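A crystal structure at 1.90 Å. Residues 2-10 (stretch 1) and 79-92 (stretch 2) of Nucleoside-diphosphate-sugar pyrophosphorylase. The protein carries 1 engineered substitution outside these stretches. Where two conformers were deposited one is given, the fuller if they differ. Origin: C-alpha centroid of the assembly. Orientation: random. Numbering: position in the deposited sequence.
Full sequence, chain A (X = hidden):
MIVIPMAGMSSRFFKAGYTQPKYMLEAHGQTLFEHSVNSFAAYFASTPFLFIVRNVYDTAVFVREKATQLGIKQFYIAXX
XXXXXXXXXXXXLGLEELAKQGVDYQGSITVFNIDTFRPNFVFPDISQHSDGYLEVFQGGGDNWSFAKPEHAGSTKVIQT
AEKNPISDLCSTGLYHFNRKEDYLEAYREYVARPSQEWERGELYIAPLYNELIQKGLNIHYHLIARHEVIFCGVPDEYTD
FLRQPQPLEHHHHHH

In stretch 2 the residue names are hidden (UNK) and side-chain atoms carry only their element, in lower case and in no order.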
ATOM      1  N   ILE A   2      10.221   0.067  -0.271  1.00 20.14           N
ATOM      2  CA  ILE A   2       8.890   0.028  -0.863  1.00 18.44           C
ATOM      3  C   ILE A   2       8.314  -1.350  -0.552  1.00 21.19           C
ATOM      4  O   ILE A   2       8.895  -2.370  -0.920  1.00 22.46           O
ATOM      5  CB  ILE A   2       8.961   0.222  -2.384  1.00 19.73           C
ATOM      6  CG1 ILE A   2       9.709   1.521  -2.713  1.00 33.05           C
ATOM      7  CG2 ILE A   2       7.556   0.260  -2.970  1.00 19.15           C
ATOM      8  CD1 ILE A   2       8.922   2.775  -2.443  1.00 41.53           C
ATOM      9  N   VAL A   3       7.177  -1.369   0.132  1.00 18.07           N
ATOM     10  CA  VAL A   3       6.546  -2.621   0.531  1.00 16.53           C
ATOM     11  C   VAL A   3       5.235  -2.807  -0.215  1.00 18.10           C
ATOM     12  O   VAL A   3       4.360  -1.940  -0.178  1.00 21.78           O
ATOM     13  CB  VAL A   3       6.264  -2.625   2.046  1.00 19.45           C
ATOM     14  CG1 VAL A   3       5.594  -3.936   2.455  1.00 20.54           C
ATOM     15  CG2 VAL A   3       7.569  -2.417   2.819  1.00 19.19           C
ATOM     16  N   ILE A   4       5.092  -3.937  -0.891  1.00 19.22           N
ATOM     17  CA  ILE A   4       3.868  -4.184  -1.622  1.00 19.92           C
ATOM     18  C   ILE A   4       3.154  -5.422  -1.115  1.00 22.43           C
ATOM     19  O   ILE A   4       3.567  -6.548  -1.398  1.00 21.31           O
ATOM     20  CB  ILE A   4       4.109  -4.392  -3.130  1.00 27.94           C
ATOM     21  CG1 ILE A   4       5.133  -3.387  -3.661  1.00 30.78           C
ATOM     22  CG2 ILE A   4       2.774  -4.221  -3.880  1.00 31.99           C
ATOM     23  CD1 ILE A   4       4.581  -2.003  -3.899  1.00 29.18           C
ATOM     24  N   PRO A   5       2.133  -5.232  -0.323  1.00 25.79           N
ATOM     25  CA  PRO A   5       1.344  -6.346   0.166  1.00 22.11           C
ATOM     26  C   PRO A   5       0.472  -6.873  -0.971  1.00 27.85           C
ATOM     27  O   PRO A   5      -0.260  -6.137  -1.532  1.00 30.48           O
ATOM     28  CB  PRO A   5       0.520  -5.724   1.263  1.00 23.47           C
ATOM     29  CG  PRO A   5       0.484  -4.292   0.952  1.00 31.97           C
ATOM     30  CD  PRO A   5       1.600  -3.936   0.089  1.00 27.72           C
HETATM   31  N   MSE A   6       0.595  -8.125  -1.325  1.00 22.92           N
HETATM   32  CA  MSE A   6      -0.187  -8.655  -2.407  1.00 23.86           C
HETATM   33  C   MSE A   6      -0.544 -10.090  -2.143  1.00 27.50           C
HETATM   34  O   MSE A   6      -0.422 -10.880  -2.989  1.00 29.03           O
HETATM   35  CB  MSE A   6       0.540  -8.523  -3.740  1.00 31.31           C
HETATM   36  CG  MSE A   6       2.018  -8.716  -3.680  1.00 30.98           C
HETATM   37 SE   MSE A   6       2.997  -8.599  -5.391  1.00 39.43          SE
HETATM   38  CE  MSE A   6       2.077  -9.886  -6.437  1.00 22.69           C
ATOM     39  N   ALA A   7      -1.013 -10.360  -0.943  1.00 22.19           N
ATOM     40  CA  ALA A   7      -1.323 -11.681  -0.504  1.00 27.70           C
ATOM     41  C   ALA A   7      -2.807 -11.921  -0.521  1.00 33.08           C
ATOM     42  O   ALA A   7      -3.247 -12.981  -0.241  1.00 39.05           O
ATOM     43  CB  ALA A   7      -0.798 -11.906   0.846  1.00 32.45           C
ATOM     44  N   GLY A   8      -3.566 -10.920  -0.852  1.00 26.61           N
ATOM     45  CA  GLY A   8      -5.011 -11.053  -0.896  1.00 31.67           C
ATOM     46  C   GLY A   8      -5.528 -12.048  -1.918  1.00 43.87           C
ATOM     47  O   GLY A   8      -4.805 -12.930  -2.379  1.00 50.46           O
HETATM   48  N   MSE A   9      -6.799 -11.899  -2.271  0.50 41.79           N
HETATM   49  CA  MSE A   9      -7.438 -12.783  -3.229  0.50 43.06           C
HETATM   50  C   MSE A   9      -8.197 -11.945  -4.253  0.50 45.06           C
HETATM   51  O   MSE A   9      -8.800 -10.928  -3.910  0.50 41.85           O
HETATM   52  CB  MSE A   9      -8.385 -13.727  -2.482  0.50 40.17           C
HETATM   53  CG  MSE A   9      -9.036 -14.799  -3.334  0.50 38.25           C
HETATM   54 SE   MSE A   9      -9.878 -16.149  -2.242  0.50 66.43          SE
HETATM   55  CE  MSE A   9      -8.377 -17.352  -2.039  0.50 55.71           C
ATOM     56  N   SER A  10      -8.158 -12.376  -5.510  1.00 47.74           N
ATOM     57  CA  SER A  10      -8.814 -11.670  -6.608  1.00 46.55           C
ATOM     58  C   SER A  10     -10.254 -12.141  -6.818  1.00 36.87           C
ATOM     59  O   SER A  10     -10.656 -12.420  -7.942  1.00 36.89           O
ATOM     60  CB  SER A  10      -8.015 -11.898  -7.896  1.00 47.85           C
ATOM     61  OG  SER A  10      -6.624 -11.742  -7.659  1.00 40.79           O
ATOM     62  N   UNK A  79       6.930 -14.911   1.515  1.00 23.25           N
ATOM     63  CA  UNK A  79       5.801 -15.726   1.097  1.00 27.26           C
ATOM     64  C   UNK A  79       4.973 -16.157   2.299  1.00 31.95           C
ATOM     65  O   UNK A  79       5.478 -16.818   3.205  1.00 33.91           O
ATOM     66  c   UNK A  79       6.302 -16.949   0.324  1.00 27.89           C
ATOM     67  c   UNK A  79       5.198 -17.794  -0.276  1.00 32.94           C
ATOM     68  c   UNK A  79       5.734 -19.015  -1.000  1.00 46.78           C
ATOM     69  o   UNK A  79       6.432 -19.830  -0.359  1.00 52.65           O
ATOM     70  o   UNK A  79       5.456 -19.159  -2.207  1.00 46.75           O
ATOM     71  N   UNK A  80       3.703 -15.765   2.310  1.00 24.07           N
ATOM     72  CA  UNK A  80       2.803 -16.101   3.403  1.00 28.84           C
ATOM     73  C   UNK A  80       2.030 -17.362   3.028  1.00 30.51           C
ATOM     74  O   UNK A  80       1.719 -17.576   1.861  1.00 29.62           O
ATOM     75  c   UNK A  80       1.543 -12.563   4.430  1.00 25.01           C
ATOM     76  c   UNK A  80       2.557 -13.597   3.951  1.00 24.45           C
ATOM     77  c   UNK A  80       3.632 -13.801   5.013  1.00 30.42           C
ATOM     78  c   UNK A  80       1.848 -14.932   3.662  1.00 22.41           C
ATOM     79  N   UNK A  81       1.714 -18.198   4.012  1.00 29.60           N
ATOM     80  CA  UNK A  81       1.011 -19.443   3.721  1.00 34.42           C
ATOM     81  C   UNK A  81      -0.463 -19.483   4.116  1.00 42.58           C
ATOM     82  O   UNK A  81      -1.155 -20.463   3.839  1.00 42.63           O
ATOM     83  c   UNK A  81       4.763 -21.288   2.393  1.00 66.60           C
ATOM     84  c   UNK A  81       1.782 -20.603   4.350  1.00 48.21           C
ATOM     85  n   UNK A  81       3.464 -21.358   2.623  1.00 66.45           N
ATOM     86  n   UNK A  81       5.331 -20.649   3.402  1.00 67.78           N
ATOM     87  c   UNK A  81       4.361 -20.298   4.309  1.00 65.57           C
ATOM     88  c   UNK A  81       3.177 -20.743   3.824  1.00 61.36           C
ATOM     89  N   UNK A  82      -0.941 -18.424   4.762  1.00 39.26           N
ATOM     90  CA  UNK A  82      -2.350 -18.341   5.138  1.00 38.61           C
ATOM     91  C   UNK A  82      -2.867 -16.992   4.666  1.00 34.31           C
ATOM     92  O   UNK A  82      -2.086 -16.073   4.426  1.00 35.43           O
ATOM     93  o   UNK A  82      -2.215 -17.158   7.269  1.00 66.90           O
ATOM     94  c   UNK A  82      -2.577 -18.409   6.675  1.00 64.26           C
ATOM     95  c   UNK A  82      -1.754 -19.519   7.301  1.00 64.19           C
ATOM     96  N   UNK A  83      -4.180 -16.880   4.517  1.00 35.92           N
ATOM     97  CA  UNK A  83      -4.778 -15.617   4.116  1.00 38.72           C
ATOM     98  C   UNK A  83      -4.642 -14.718   5.341  1.00 32.06           C
ATOM     99  O   UNK A  83      -4.568 -15.218   6.464  1.00 34.38           O
ATOM    100  o   UNK A  83      -8.448 -18.093   2.056  1.00 75.99           O
ATOM    101  c   UNK A  83      -8.062 -16.995   2.512  1.00 68.87           C
ATOM    102  c   UNK A  83      -6.572 -16.756   2.668  1.00 59.14           C
ATOM    103  o   UNK A  83      -8.848 -16.078   2.835  1.00 72.30           O
ATOM    104  c   UNK A  83      -6.264 -15.803   3.804  1.00 44.35           C
ATOM    105  N   UNK A  84      -4.601 -13.406   5.135  1.00 27.85           N
ATOM    106  CA  UNK A  84      -4.509 -12.486   6.264  1.00 28.32           C
ATOM    107  C   UNK A  84      -5.829 -11.734   6.393  1.00 29.17           C
ATOM    108  O   UNK A  84      -6.713 -11.869   5.552  1.00 25.17           O
ATOM    109  o   UNK A  84      -3.735 -10.549   5.029  1.00 26.97           O
ATOM    110  c   UNK A  84      -2.060 -12.141   5.761  1.00 25.24           C
ATOM    111  c   UNK A  84      -3.386 -11.449   6.087  1.00 26.73           C
ATOM    112  N   UNK A  85      -5.946 -10.934   7.446  1.00 29.44           N
ATOM    113  CA  UNK A  85      -7.158 -10.170   7.695  1.00 31.53           C
ATOM    114  C   UNK A  85      -7.149  -8.831   6.960  1.00 29.54           C
ATOM    115  O   UNK A  85      -8.088  -8.049   7.076  1.00 30.48           O
ATOM    116  c   UNK A  85      -7.429 -10.925  11.526  1.00 39.97           C
ATOM    117  n   UNK A  85      -6.901  -9.909  14.107  1.00 33.44           N
ATOM    118  c   UNK A  85      -7.338 -11.224  10.032  1.00 39.16           C
ATOM    119  n   UNK A  85      -4.697 -10.522  13.947  1.00 44.90           N
ATOM    120  c   UNK A  85      -7.318  -9.939   9.200  1.00 32.43           C
ATOM    121  c   UNK A  85      -5.908 -10.451  13.412  1.00 45.67           C
ATOM    122  n   UNK A  85      -6.129 -10.934  12.191  1.00 42.93           N
ATOM    123  N   UNK A  86      -6.092  -8.569   6.200  1.00 25.14           N
ATOM    124  CA  UNK A  86      -6.018  -7.310   5.479  1.00 26.35           C
ATOM    125  C   UNK A  86      -4.590  -6.842   5.277  1.00 20.37           C
ATOM    126  O   UNK A  86      -3.662  -7.402   5.856  1.00 21.42           O
ATOM    127  N   UNK A  87      -4.411  -5.805   4.468  1.00 18.05           N
ATOM    128  CA  UNK A  87      -3.073  -5.292   4.172  1.00 19.80           C
ATOM    129  C   UNK A  87      -2.188  -4.974   5.368  1.00 20.48           C
ATOM    130  O   UNK A  87      -0.975  -5.168   5.301  1.00 20.93           O
ATOM    131  c   UNK A  87      -3.626  -4.316   1.871  1.00 43.64           C
ATOM    132  n   UNK A  87      -3.647  -3.265  -0.310  1.00 63.62           N
ATOM    133  c   UNK A  87      -3.156  -4.048   3.287  1.00 25.47           C
ATOM    134  c   UNK A  87      -3.532  -3.078   1.000  1.00 58.47           C
ATOM    135  o   UNK A  87      -3.364  -1.964   1.502  1.00 57.59           O
ATOM    136  N   UNK A  88      -2.771  -4.473   6.454  1.00 17.83           N
ATOM    137  CA  UNK A  88      -1.958  -4.142   7.616  1.00 17.85           C
ATOM    138  C   UNK A  88      -1.332  -5.402   8.200  1.00 18.82           C
ATOM    139  O   UNK A  88      -0.173  -5.386   8.613  1.00 18.35           O
ATOM    140  c   UNK A  88      -2.797  -3.418   8.676  1.00 17.97           C
ATOM    141  N   UNK A  89      -2.090  -6.497   8.246  1.00 16.86           N
ATOM    142  CA  UNK A  89      -1.525  -7.726   8.783  1.00 17.55           C
ATOM    143  C   UNK A  89      -0.506  -8.289   7.791  1.00 20.01           C
ATOM    144  O   UNK A  89       0.541  -8.796   8.185  1.00 20.30           O
ATOM    145  c   UNK A  89      -2.026 -10.060   9.649  1.00 19.88           C
ATOM    146  c   UNK A  89      -3.073 -11.078  10.085  1.00 30.57           C
ATOM    147  c   UNK A  89      -2.614  -8.777   9.064  1.00 15.94           C
ATOM    148  o   UNK A  89      -2.811 -11.792  11.075  1.00 32.29           O
ATOM    149  o   UNK A  89      -4.135 -11.181   9.436  1.00 31.50           O
ATOM    150  N   UNK A  90      -0.817  -8.200   6.502  1.00 16.78           N
ATOM    151  CA  UNK A  90       0.096  -8.695   5.476  1.00 17.13           C
ATOM    152  C   UNK A  90       1.456  -8.022   5.630  1.00 17.22           C
ATOM    153  O   UNK A  90       2.495  -8.687   5.625  1.00 16.77           O
ATOM    154  c   UNK A  90       0.512  -8.914   2.998  1.00 19.71           C
ATOM    155  c   UNK A  90      -0.459  -8.416   4.073  1.00 18.74           C
ATOM    156  o   UNK A  90      -1.720  -9.087   3.929  1.00 20.39           O
ATOM    157  N   UNK A  91       1.448  -6.700   5.773  1.00 18.41           N
ATOM    158  CA  UNK A  91       2.688  -5.953   5.942  1.00 16.19           C
ATOM    159  C   UNK A  91       3.443  -6.406   7.192  1.00 22.53           C
ATOM    160  O   UNK A  91       4.647  -6.668   7.137  1.00 19.43           O
ATOM    161  c   UNK A  91       2.401  -4.441   6.020  1.00 18.83           C
ATOM    162  c   UNK A  91       1.962  -3.928   4.633  1.00 19.61           C
ATOM    163  c   UNK A  91       3.646  -3.693   6.493  1.00 18.64           C
ATOM    164  N   UNK A  92       2.743  -6.514   8.320  1.00 18.12           N
ATOM    165  CA  UNK A  92       3.397  -6.950   9.556  1.00 19.18           C
ATOM    166  C   UNK A  92       4.010  -8.348   9.417  1.00 20.74           C
ATOM    167  O   UNK A  92       5.151  -8.576   9.823  1.00 19.79           O
ATOM    168  o   UNK A  92       2.000  -5.581  11.000  1.00 20.19           O
ATOM    169  c   UNK A  92       3.046  -7.517  11.996  1.00 22.30           C
ATOM    170  c   UNK A  92       2.402  -6.934  10.741  1.00 20.22           C
TER
HETATM  171  O   HOH W   1      -2.560  -8.157   1.092  1.00 14.23           O
HETATM  172  O   HOH W   2      -4.723 -12.589   2.526  1.00 44.90           O

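Position 79 carries three carbons in a line, the third bearing two oxygens. It is out of reach of stretch 1. This is a glutamate, E79.

Position 80 has four carbons, forked at the second, the pattern of leucine. One arm of the fork nears CB of A7. This is L80; its CD1 lies 4.3 Å from CB of A7, an apolar contact.

Position 81 has one carbon, then a five-membered ring of three carbons and two nitrogens. It touches nothing on stretch 1. Only histidine fits: H81.

Position 82 has one carbon carrying an oxygen and a carbon. It makes no contact with stretch 1. This is a threonine, T82.

Position 83 repeats the three carbons ending in two oxygens. One oxygen nears M9, a selenomethionine. The residue is E83. OE2 of E83 is 4.2 Å from CE of M9.

Position 84 has one carbon bearing an oxygen and a carbon. Its side chain makes no direct contact with stretch 1. It is T84. Water 2 accepts from N of T84 at 2.7 Å and donates to O of A7 at 3.2 Å, bridging the two backbones.

Position 85 has three carbons, a nitrogen, and a carbon with two more nitrogens. It is out of reach of stretch 1. The guanidinium marks R85.

Position 86 has no side-chain atoms: G86. Its phi/psi of 150/171 would jam a CB against the carbonyl O of R85. It sits at the N-cap of the helix.

Position 87 has three carbons, the last carrying one oxygen and one nitrogen. That last carbon nears the ring of P5. It is Q87; its CD is 4.2 Å from CG of P5.

Position 88 has a single carbon, directed away from stretch 1. It is A88.

Position 89 has three carbons and two terminal oxygens, out of reach of stretch 1: E89. Its OE1 accepts from N of R85 at 2.7 Å and makes a weak hydrogen bond, part of a salt bridge, with NE of R85 at 3.4 Å.

Position 90 has one carbon bearing an oxygen and a carbon. That outer carbon nears P5 and A7. The residue is T90. Its CG2 lies 3.6 Å from CB of P5 and 3.9 Å from CB of A7. Its OG1 hydrogen-bonds OG1 of T84 at 2.7 Å.

Position 91 has three carbons, forked at the first. One branch nears P5 and V3. It is V91; its CG2 is 4.0 Å from CG of P5 and 4.2 Å from CG1 of V3.

Position 92 has one carbon with an oxygen and a carbon, out of reach of stretch 1: T92.

The contact works by apolar packing, with no direct hydrogen bond across it. P5 is central, meeting Q87, T90 and V91. T90 turns its methyl to P5 and A7, while its hydroxyl bonds T84 and water 1.

Stretch 2 (79-92) ELHTETRGQAETVT
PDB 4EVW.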